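Putative uncharacterized protein (PDB 4JVS) probably stimulates GTP hydrolysis by a host small GTPase, as the GTPase-activating part of a secreted Legionella effector. Local coordinates at residues A21-L26 with V50-T55; T40-L45 with A198-M203; R54-N59 with L176-Q181. All blocks are in the same frame, centred on the assembly; numbering follows the deposited sequence.

Overall arrangement
The three interactions tie together the N-terminal part of a largely helical GAP domain. Interactions 1 and 3, with centres about 11 Å apart, share Arg-54 and Thr-55: the loop before helix 60-80 binds the segment leading to helix 34-45 and then the end of helix 156-177. Interaction 2, whose centre is about 13 Å from that of interaction 1, packs helix 34-45 on helix 193-214; Pro-24 and Leu-26 of 21-26 touch Leu-44, Leu-45 and Trp-41 of helix 34-45. Interactions 2 and 3 are about 17 Å apart between centres and do not touch. Near interaction 3, Leu-176 and Gln-181 also pack on another protein chain. GDP and aluminum fluoride, also present, take no part in these contacts.

Interaction 1: residues A21-L26 with V50-T55; sequences ATPPLL and VESVRT
The backbone N of Arg-54 gives a hydrogen bond to Pro-24 O, 3.1 Å long and nearly straight, with 165° at the hydrogen. Leu-26 N in turn reaches Arg-54 O at 3.3 Å, so Arg-54 is held through both its N and its O by the residues before and after Leu-25. This is an isolated parallel beta bridge between two loops, one on each side of helix 34-45 in the chain.

The Arg-54 side chain folds back over the bridge. The chain bends at chi3 (-55°), which turns NE out of line with the CB-CG bond, and one face of the guanidinium lies over Leu-25, whose CA is 4.1 Å from the plane and over its centre. Leu-25 CD1 also touches Arg-54 NE, the two side chains crossing at about a right angle.

Apolar contacts fill the side toward the helices. Leu-26 CG sits 3.6 Å from Val-53 CG2, again crosswise, and both residues rest on helix 34-45 and helix 156-177. Leu-26 and Thr-55 run side by side, pointing the same way, with their methyls CD1 and CG2 meeting. At the other end the Pro-24 ring crosses Val-50, CD lying 4.0 Å from Val-50 CB.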
loop_
_atom_site.group_PDB
_atom_site.type_symbol
_atom_site.label_atom_id
_atom_site.label_comp_id
_atom_site.label_asym_id
_atom_site.label_seq_id
_atom_site.Cartn_x
_atom_site.Cartn_y
_atom_site.Cartn_z
ATOM N N ALA A 21 -2.964 -28.527 25.260
ATOM C CA ALA A 21 -1.876 -28.515 24.280
ATOM C C ALA A 21 -1.044 -27.238 24.399
ATOM O O ALA A 21 -1.592 -26.141 24.535
ATOM C CB ALA A 21 -2.419 -28.666 22.860
ATOM N N THR A 22 0.278 -27.376 24.337
ATOM C CA THR A 22 1.158 -26.231 24.552
ATOM C C THR A 22 1.457 -25.427 23.282
ATOM O O THR A 22 2.073 -25.944 22.346
ATOM C CB THR A 22 2.477 -26.665 25.220
ATOM O OG1 THR A 22 2.220 -27.002 26.590
ATOM C CG2 THR A 22 3.505 -25.539 25.163
ATOM N N PRO A 23 1.015 -24.153 23.253
ATOM C CA PRO A 23 1.273 -23.220 22.149
ATOM C C PRO A 23 2.765 -22.969 21.982
ATOM O O PRO A 23 3.431 -22.621 22.955
ATOM C CB PRO A 23 0.571 -21.935 22.602
ATOM C CG PRO A 23 0.426 -22.062 24.079
ATOM C CD PRO A 23 0.205 -23.526 24.312
ATOM N N PRO A 24 3.287 -23.163 20.763
ATOM C CA PRO A 24 4.708 -22.977 20.469
ATOM C C PRO A 24 5.091 -21.506 20.431
ATOM O O PRO A 24 4.233 -20.667 20.166
ATOM C CB PRO A 24 4.853 -23.592 19.080
ATOM C CG PRO A 24 3.519 -23.523 18.497
ATOM C CD PRO A 24 2.555 -23.703 19.609
ATOM N N LEU A 25 6.365 -21.211 20.681
ATOM C CA LEU A 25 6.863 -19.841 20.744
ATOM C C LEU A 25 7.629 -19.474 19.480
ATOM O O LEU A 25 8.685 -20.041 19.200
ATOM C CB LEU A 25 7.796 -19.693 21.945
ATOM C CG LEU A 25 8.438 -18.342 22.258
ATOM C CD1 LEU A 25 7.485 -17.469 23.039
ATOM C CD2 LEU A 25 9.692 -18.568 23.048
ATOM N N LEU A 26 7.103 -18.527 18.716
ATOM C CA LEU A 26 7.810 -18.059 17.535
ATOM C C LEU A 26 9.031 -17.258 17.950
ATOM O O LEU A 26 8.919 -16.281 18.694
ATOM C CB LEU A 26 6.904 -17.198 16.665
ATOM C CG LEU A 26 5.584 -17.835 16.257
ATOM C CD1 LEU A 26 4.825 -16.863 15.394
ATOM C CD2 LEU A 26 5.810 -19.164 15.541
ATOM N N VAL A 50 -1.664 -28.216 18.331
ATOM C CA VAL A 50 -1.539 -26.781 18.578
ATOM C C VAL A 50 -2.783 -26.036 18.099
ATOM O O VAL A 50 -3.327 -26.334 17.025
ATOM C CB VAL A 50 -0.214 -26.166 18.009
ATOM C CG1 VAL A 50 0.922 -27.189 18.045
ATOM C CG2 VAL A 50 -0.405 -25.608 16.616
ATOM N N GLU A 51 -3.249 -25.102 18.929
ATOM C CA GLU A 51 -4.453 -24.322 18.638
ATOM C C GLU A 51 -4.322 -22.839 19.025
ATOM O O GLU A 51 -5.292 -22.078 18.953
ATOM C CB GLU A 51 -5.688 -24.957 19.287
ATOM C CG GLU A 51 -5.633 -25.036 20.802
ATOM C CD GLU A 51 -6.408 -26.222 21.353
ATOM O OE1 GLU A 51 -7.006 -26.981 20.551
ATOM O OE2 GLU A 51 -6.404 -26.399 22.591
ATOM N N SER A 52 -3.118 -22.444 19.441
ATOM C CA SER A 52 -2.761 -21.029 19.548
ATOM C C SER A 52 -1.257 -20.852 19.287
ATOM O O SER A 52 -0.601 -21.789 18.825
ATOM C CB SER A 52 -3.187 -20.438 20.897
ATOM O OG SER A 52 -2.132 -20.473 21.845
ATOM N N VAL A 53 -0.721 -19.663 19.568
ATOM C CA VAL A 53 0.688 -19.350 19.289
ATOM C C VAL A 53 1.171 -18.143 20.107
ATOM O O VAL A 53 0.396 -17.240 20.393
ATOM C CB VAL A 53 0.910 -19.097 17.768
ATOM C CG1 VAL A 53 0.072 -17.913 17.285
ATOM C CG2 VAL A 53 2.386 -18.887 17.447
ATOM N N ARG A 54 2.448 -18.129 20.481
ATOM C CA ARG A 54 3.011 -17.038 21.275
ATOM C C ARG A 54 3.934 -16.116 20.462
ATOM O O ARG A 54 5.112 -16.423 20.242
ATOM C CB ARG A 54 3.760 -17.583 22.499
ATOM C CG ARG A 54 3.074 -18.766 23.169
ATOM C CD ARG A 54 3.550 -18.983 24.596
ATOM N NE ARG A 54 5.002 -19.125 24.730
ATOM C CZ ARG A 54 5.650 -20.288 24.737
ATOM N NH1 ARG A 54 4.982 -21.421 24.594
ATOM N NH2 ARG A 54 6.966 -20.321 24.889
ATOM N N THR A 55 3.391 -14.971 20.051
ATOM C CA THR A 55 4.111 -14.021 19.218
ATOM C C THR A 55 4.742 -12.913 20.040
ATOM O O THR A 55 5.116 -11.867 19.506
ATOM C CB THR A 55 3.161 -13.362 18.223
ATOM O OG1 THR A 55 2.160 -12.632 18.940
ATOM C CG2 THR A 55 2.487 -14.407 17.358
#

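Interaction 2: residues T40-L45 with A198-M203; sequences TWAGLL and ALDDFM
Leu-199 lays its CD1 methyl against the backbone of Ala-42, 3.7 Å from Ala-42 N and equally far from its CA. The two beta carbons also meet, Ala-42 CB lying 3.9 Å from Leu-199 CB; with only a methyl on Ala-42, the leucine comes right up to the surface of helix 34-45. An extended side chain takes it there: CD1 is anti to CA (chi2 178°), which carries the methyl past the Ala-42 CB to the main chain behind it.

The same CD1 has neighbours along the helix. Leu-45, one turn after Ala-42, brings its own CD1 to within 4.1 Å, the two leucines crossing at about a right angle. Trp-41 contributes its CB, 4.3 Å from Leu-199 CD1, while the indole leads away from residues 198-203. At the margin, Ala-42 CB lies 4.2 Å from Asp-200 OD1, a loose approach beside an exposed carboxylate. No hydrogen bond crosses the contact, which is held by apolar packing.

Further out, Trp-41 NE1 is hydrogen-bonded to Gln-27 O and its side chain packs on Leu-26 and Leu-174, which fixes the indole beside the helix pair. Leu-199 rests in addition on Ile-38 and on Ile-170 of helix 156-177. Phe-202, on the same helix as Leu-199, meets Phe-34 edge-to-face and also packs on Leu-163 and Ile-170.

The local axes of the two segments approach to 9.7 Å, with their N-to-C directions 137° apart. Such an oblique crossing, nearer antiparallel than parallel, seated on one alanine and one leucine and backed by a third helix, is ordinary helix-on-helix packing in the mainly helical LepB GAP N-terminal subdomain.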
loop_
_atom_site.group_PDB
_atom_site.type_symbol
_atom_site.label_atom_id
_atom_site.label_comp_id
_atom_site.label_asym_id
_atom_site.label_seq_id
_atom_site.Cartn_x
_atom_site.Cartn_y
_atom_site.Cartn_z
ATOM N N THR A 40 10.785 -22.861 9.564
ATOM C CA THR A 40 10.808 -23.162 10.992
ATOM C C THR A 40 9.448 -22.983 11.648
ATOM O O THR A 40 8.941 -23.897 12.300
ATOM C CB THR A 40 11.820 -22.282 11.743
ATOM O OG1 THR A 40 13.151 -22.614 11.330
ATOM C CG2 THR A 40 11.698 -22.503 13.234
ATOM N N TRP A 41 8.855 -21.809 11.475
ATOM C CA TRP A 41 7.576 -21.517 12.126
ATOM C C TRP A 41 6.436 -22.404 11.634
ATOM O O TRP A 41 5.636 -22.895 12.435
ATOM C CB TRP A 41 7.222 -20.035 11.995
ATOM C CG TRP A 41 8.154 -19.154 12.760
ATOM C CD1 TRP A 41 9.105 -19.547 13.661
ATOM C CD2 TRP A 41 8.243 -17.727 12.681
ATOM N NE1 TRP A 41 9.774 -18.453 14.152
ATOM C CE2 TRP A 41 9.268 -17.324 13.567
ATOM C CE3 TRP A 41 7.563 -16.751 11.943
ATOM C CZ2 TRP A 41 9.619 -15.989 13.739
ATOM C CZ3 TRP A 41 7.915 -15.427 12.116
ATOM C CH2 TRP A 41 8.934 -15.058 13.008
ATOM N N ALA A 42 6.371 -22.615 10.323
ATOM C CA ALA A 42 5.344 -23.480 9.753
ATOM C C ALA A 42 5.449 -24.892 10.330
ATOM O O ALA A 42 4.442 -25.566 10.521
ATOM C CB ALA A 42 5.440 -23.509 8.239
ATOM N N GLY A 43 6.673 -25.324 10.618
ATOM C CA GLY A 43 6.906 -26.618 11.221
ATOM C C GLY A 43 6.376 -26.697 12.640
ATOM O O GLY A 43 5.696 -27.662 13.001
ATOM N N LEU A 44 6.692 -25.679 13.442
ATOM C CA LEU A 44 6.215 -25.583 14.819
ATOM C C LEU A 44 4.689 -25.499 14.902
ATOM O O LEU A 44 4.075 -26.013 15.833
ATOM C CB LEU A 44 6.818 -24.357 15.510
ATOM C CG LEU A 44 8.287 -24.335 15.923
ATOM C CD1 LEU A 44 8.626 -23.013 16.577
ATOM C CD2 LEU A 44 8.552 -25.465 16.879
ATOM N N LEU A 45 4.073 -24.839 13.963
ATOM C CA LEU A 45 2.643 -24.676 14.009
ATOM C C LEU A 45 1.884 -25.820 13.370
ATOM O O LEU A 45 0.684 -25.908 13.486
ATOM C CB LEU A 45 2.259 -23.338 13.382
ATOM C CG LEU A 45 2.772 -22.109 14.126
ATOM C CD1 LEU A 45 2.299 -20.818 13.524
ATOM C CD2 LEU A 45 2.383 -22.160 15.572
ATOM N N ALA A 198 -0.786 -18.633 5.470
ATOM C CA ALA A 198 0.100 -17.609 5.003
ATOM C C ALA A 198 1.479 -18.154 4.920
ATOM O O ALA A 198 2.220 -17.835 4.048
ATOM C CB ALA A 198 0.063 -16.421 5.929
ATOM N N LEU A 199 1.841 -18.963 5.872
ATOM C CA LEU A 199 3.160 -19.567 5.861
ATOM C C LEU A 199 3.308 -20.528 4.682
ATOM O O LEU A 199 4.310 -20.476 3.957
ATOM C CB LEU A 199 3.434 -20.286 7.183
ATOM C CG LEU A 199 3.430 -19.386 8.414
ATOM C CD1 LEU A 199 3.654 -20.186 9.671
ATOM C CD2 LEU A 199 4.492 -18.331 8.265
ATOM N N ASP A 200 2.310 -21.393 4.487
ATOM C CA ASP A 200 2.349 -22.382 3.404
ATOM C C ASP A 200 2.246 -21.723 2.019
ATOM O O ASP A 200 2.897 -22.160 1.071
ATOM C CB ASP A 200 1.265 -23.457 3.585
ATOM C CG ASP A 200 1.444 -24.273 4.872
ATOM O OD1 ASP A 200 2.611 -24.500 5.283
ATOM O OD2 ASP A 200 0.420 -24.686 5.474
ATOM N N ASP A 201 1.441 -20.669 1.904
ATOM C CA ASP A 201 1.363 -19.909 0.660
ATOM C C ASP A 201 2.704 -19.264 0.311
ATOM O O ASP A 201 3.051 -19.141 -0.866
ATOM C CB ASP A 201 0.270 -18.842 0.737
ATOM C CG ASP A 201 -1.129 -19.427 0.616
ATOM O OD1 ASP A 201 -1.309 -20.624 0.946
ATOM O OD2 ASP A 201 -2.051 -18.691 0.190
ATOM N N PHE A 202 3.456 -18.849 1.331
ATOM C CA PHE A 202 4.784 -18.290 1.089
ATOM C C PHE A 202 5.740 -19.324 0.476
ATOM O O PHE A 202 6.338 -19.081 -0.576
ATOM C CB PHE A 202 5.390 -17.699 2.360
ATOM C CG PHE A 202 6.703 -17.016 2.123
ATOM C CD1 PHE A 202 6.745 -15.743 1.566
ATOM C CD2 PHE A 202 7.893 -17.650 2.423
ATOM C CE1 PHE A 202 7.959 -15.112 1.331
ATOM C CE2 PHE A 202 9.109 -17.028 2.189
ATOM C CZ PHE A 202 9.142 -15.759 1.642
ATOM N N MET A 203 5.874 -20.460 1.159
ATOM C CA MET A 203 6.594 -21.628 0.659
ATOM C C MET A 203 6.288 -21.970 -0.798
ATOM O O MET A 203 7.203 -22.172 -1.602
ATOM C CB MET A 203 6.239 -22.845 1.506
ATOM C CG MET A 203 7.345 -23.357 2.391
ATOM S SD MET A 203 7.670 -22.248 3.765
ATOM C CE MET A 203 9.107 -21.328 3.159
#

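Interaction 3: residues R54-N59 with L176-Q181; sequences RTEEVN and LIQNGQ
Thr-55 OG1 gives a weak hydrogen bond of 3.4 Å to Gln-178 OE1. Thr-55 begins a type I beta turn that ends at Val-58, and this turn leans against the chain where helix 156-177 comes to its end, within the N-terminal subdomain of the GAP domain.

Polar contacts centre on Gln-178. Its CG is anti to the backbone N (chi1 161°) and the chain bends at chi2 (88°), which places CD near Thr-55, 3.8 Å from OG1. The amide thus lies against both the hydroxyl and the carbonyl of the threonine, with Gln-178 NE2 3.5 Å from Thr-55 O. Glu-56 swings its carboxylate back to the same amide, OE2 coming 4.0 Å from Gln-178 OE1, with the two planar groups turned 65° from one another.

The apolar part is small: Thr-55 CG2 meets Ile-177 CG2 at 3.8 Å, the side chains crossing at about a right angle. Ile-177 CG2 also touches Val-53, which links this contact to the preceding loop residues.

Backbone and capping bonds shape the turn side. Val-58 N makes a weak bond of 3.3 Å to Thr-55 O across the turn. The next residue, Asn-59, is the N-cap of helix 60-80, its OD1 accepting a hydrogen bond from Gln-62 N.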
loop_
_atom_site.group_PDB
_atom_site.type_symbol
_atom_site.label_atom_id
_atom_site.label_comp_id
_atom_site.label_asym_id
_atom_site.label_seq_id
_atom_site.Cartn_x
_atom_site.Cartn_y
_atom_site.Cartn_z
ATOM N N ARG A 54 2.448 -18.129 20.481
ATOM C CA ARG A 54 3.011 -17.038 21.275
ATOM C C ARG A 54 3.934 -16.116 20.462
ATOM O O ARG A 54 5.112 -16.423 20.242
ATOM C CB ARG A 54 3.760 -17.583 22.499
ATOM C CG ARG A 54 3.074 -18.766 23.169
ATOM C CD ARG A 54 3.550 -18.983 24.596
ATOM N NE ARG A 54 5.002 -19.125 24.730
ATOM C CZ ARG A 54 5.650 -20.288 24.737
ATOM N NH1 ARG A 54 4.982 -21.421 24.594
ATOM N NH2 ARG A 54 6.966 -20.321 24.889
ATOM N N THR A 55 3.391 -14.971 20.051
ATOM C CA THR A 55 4.111 -14.021 19.218
ATOM C C THR A 55 4.742 -12.913 20.040
ATOM O O THR A 55 5.116 -11.867 19.506
ATOM C CB THR A 55 3.161 -13.362 18.223
ATOM O OG1 THR A 55 2.160 -12.632 18.940
ATOM C CG2 THR A 55 2.487 -14.407 17.358
ATOM N N GLU A 56 4.858 -13.146 21.343
ATOM C CA GLU A 56 5.355 -12.139 22.284
ATOM C C GLU A 56 6.823 -11.774 22.032
ATOM O O GLU A 56 7.222 -10.624 22.199
ATOM C CB GLU A 56 5.175 -12.632 23.729
ATOM C CG GLU A 56 4.229 -13.846 23.885
ATOM C CD GLU A 56 2.757 -13.509 23.614
ATOM O OE1 GLU A 56 2.005 -14.409 23.174
ATOM O OE2 GLU A 56 2.352 -12.345 23.843
ATOM N N GLU A 57 7.624 -12.753 21.625
ATOM C CA GLU A 57 9.055 -12.527 21.442
ATOM C C GLU A 57 9.433 -12.173 20.001
ATOM O O GLU A 57 10.621 -12.100 19.654
ATOM C CB GLU A 57 9.858 -13.722 21.962
ATOM C CG GLU A 57 9.573 -14.008 23.428
ATOM C CD GLU A 57 10.645 -14.846 24.096
ATOM O OE1 GLU A 57 10.355 -15.403 25.182
ATOM O OE2 GLU A 57 11.767 -14.941 23.540
ATOM N N VAL A 58 8.414 -11.937 19.179
ATOM C CA VAL A 58 8.616 -11.522 17.799
ATOM C C VAL A 58 8.791 -9.998 17.726
ATOM O O VAL A 58 7.935 -9.241 18.174
ATOM C CB VAL A 58 7.446 -12.001 16.884
ATOM C CG1 VAL A 58 7.637 -11.538 15.446
ATOM C CG2 VAL A 58 7.329 -13.512 16.921
ATOM N N ASN A 59 9.917 -9.559 17.176
ATOM C CA ASN A 59 10.143 -8.145 16.926
ATOM C C ASN A 59 9.757 -7.792 15.497
ATOM O O ASN A 59 10.492 -8.091 14.554
ATOM C CB ASN A 59 11.606 -7.789 17.179
ATOM C CG ASN A 59 11.895 -6.308 16.991
ATOM O OD1 ASN A 59 11.226 -5.609 16.233
ATOM N ND2 ASN A 59 12.918 -5.827 17.674
ATOM N N LEU A 176 -1.567 -9.065 13.783
ATOM C CA LEU A 176 -2.971 -9.216 14.171
ATOM C C LEU A 176 -3.133 -10.090 15.420
ATOM O O LEU A 176 -3.794 -9.702 16.378
ATOM C CB LEU A 176 -3.809 -9.778 13.010
ATOM C CG LEU A 176 -4.203 -8.791 11.905
ATOM C CD1 LEU A 176 -4.941 -9.473 10.781
ATOM C CD2 LEU A 176 -5.048 -7.673 12.467
ATOM N N ILE A 177 -2.533 -11.250 15.382
ATOM C CA ILE A 177 -2.573 -12.188 16.464
ATOM C C ILE A 177 -1.930 -11.605 17.669
ATOM O O ILE A 177 -2.369 -11.817 18.746
ATOM C CB ILE A 177 -1.885 -13.480 16.085
ATOM C CG1 ILE A 177 -2.891 -14.400 15.426
ATOM C CG2 ILE A 177 -1.335 -14.137 17.309
ATOM C CD1 ILE A 177 -2.298 -15.342 14.430
ATOM N N GLN A 178 -0.895 -10.834 17.466
ATOM C CA GLN A 178 -0.180 -10.196 18.535
ATOM C C GLN A 178 -1.035 -9.206 19.250
ATOM O O GLN A 178 -0.651 -8.721 20.272
ATOM C CB GLN A 178 1.061 -9.503 18.021
ATOM C CG GLN A 178 1.624 -8.457 18.951
ATOM C CD GLN A 178 2.583 -9.035 19.930
ATOM O OE1 GLN A 178 2.206 -9.813 20.778
ATOM N NE2 GLN A 178 3.830 -8.666 19.816
ATOM N N ASN A 179 -2.214 -8.969 18.716
ATOM C CA ASN A 179 -3.202 -8.176 19.391
ATOM C C ASN A 179 -4.454 -8.857 19.916
ATOM O O ASN A 179 -5.424 -8.977 19.231
ATOM C CB ASN A 179 -3.619 -7.010 18.539
ATOM C CG ASN A 179 -2.540 -5.987 18.384
ATOM O OD1 ASN A 179 -1.924 -5.563 19.328
ATOM N ND2 ASN A 179 -2.323 -5.576 17.173
ATOM N N GLY A 180 -4.359 -9.367 21.136
ATOM C CA GLY A 180 -5.140 -8.838 22.210
ATOM C C GLY A 180 -6.623 -8.845 21.948
ATOM O O GLY A 180 -7.288 -9.853 21.806
ATOM N N GLN A 181 -7.026 -7.598 21.791
ATOM C CA GLN A 181 -8.338 -7.023 21.877
ATOM C C GLN A 181 -9.376 -7.343 20.827
ATOM O O GLN A 181 -9.754 -6.486 20.056
ATOM C CB GLN A 181 -8.128 -5.524 21.834
ATOM C CG GLN A 181 -7.292 -5.044 20.702
ATOM C CD GLN A 181 -6.625 -3.756 20.993
ATOM O OE1 GLN A 181 -5.862 -3.651 21.923
ATOM N NE2 GLN A 181 -6.899 -2.771 20.195
#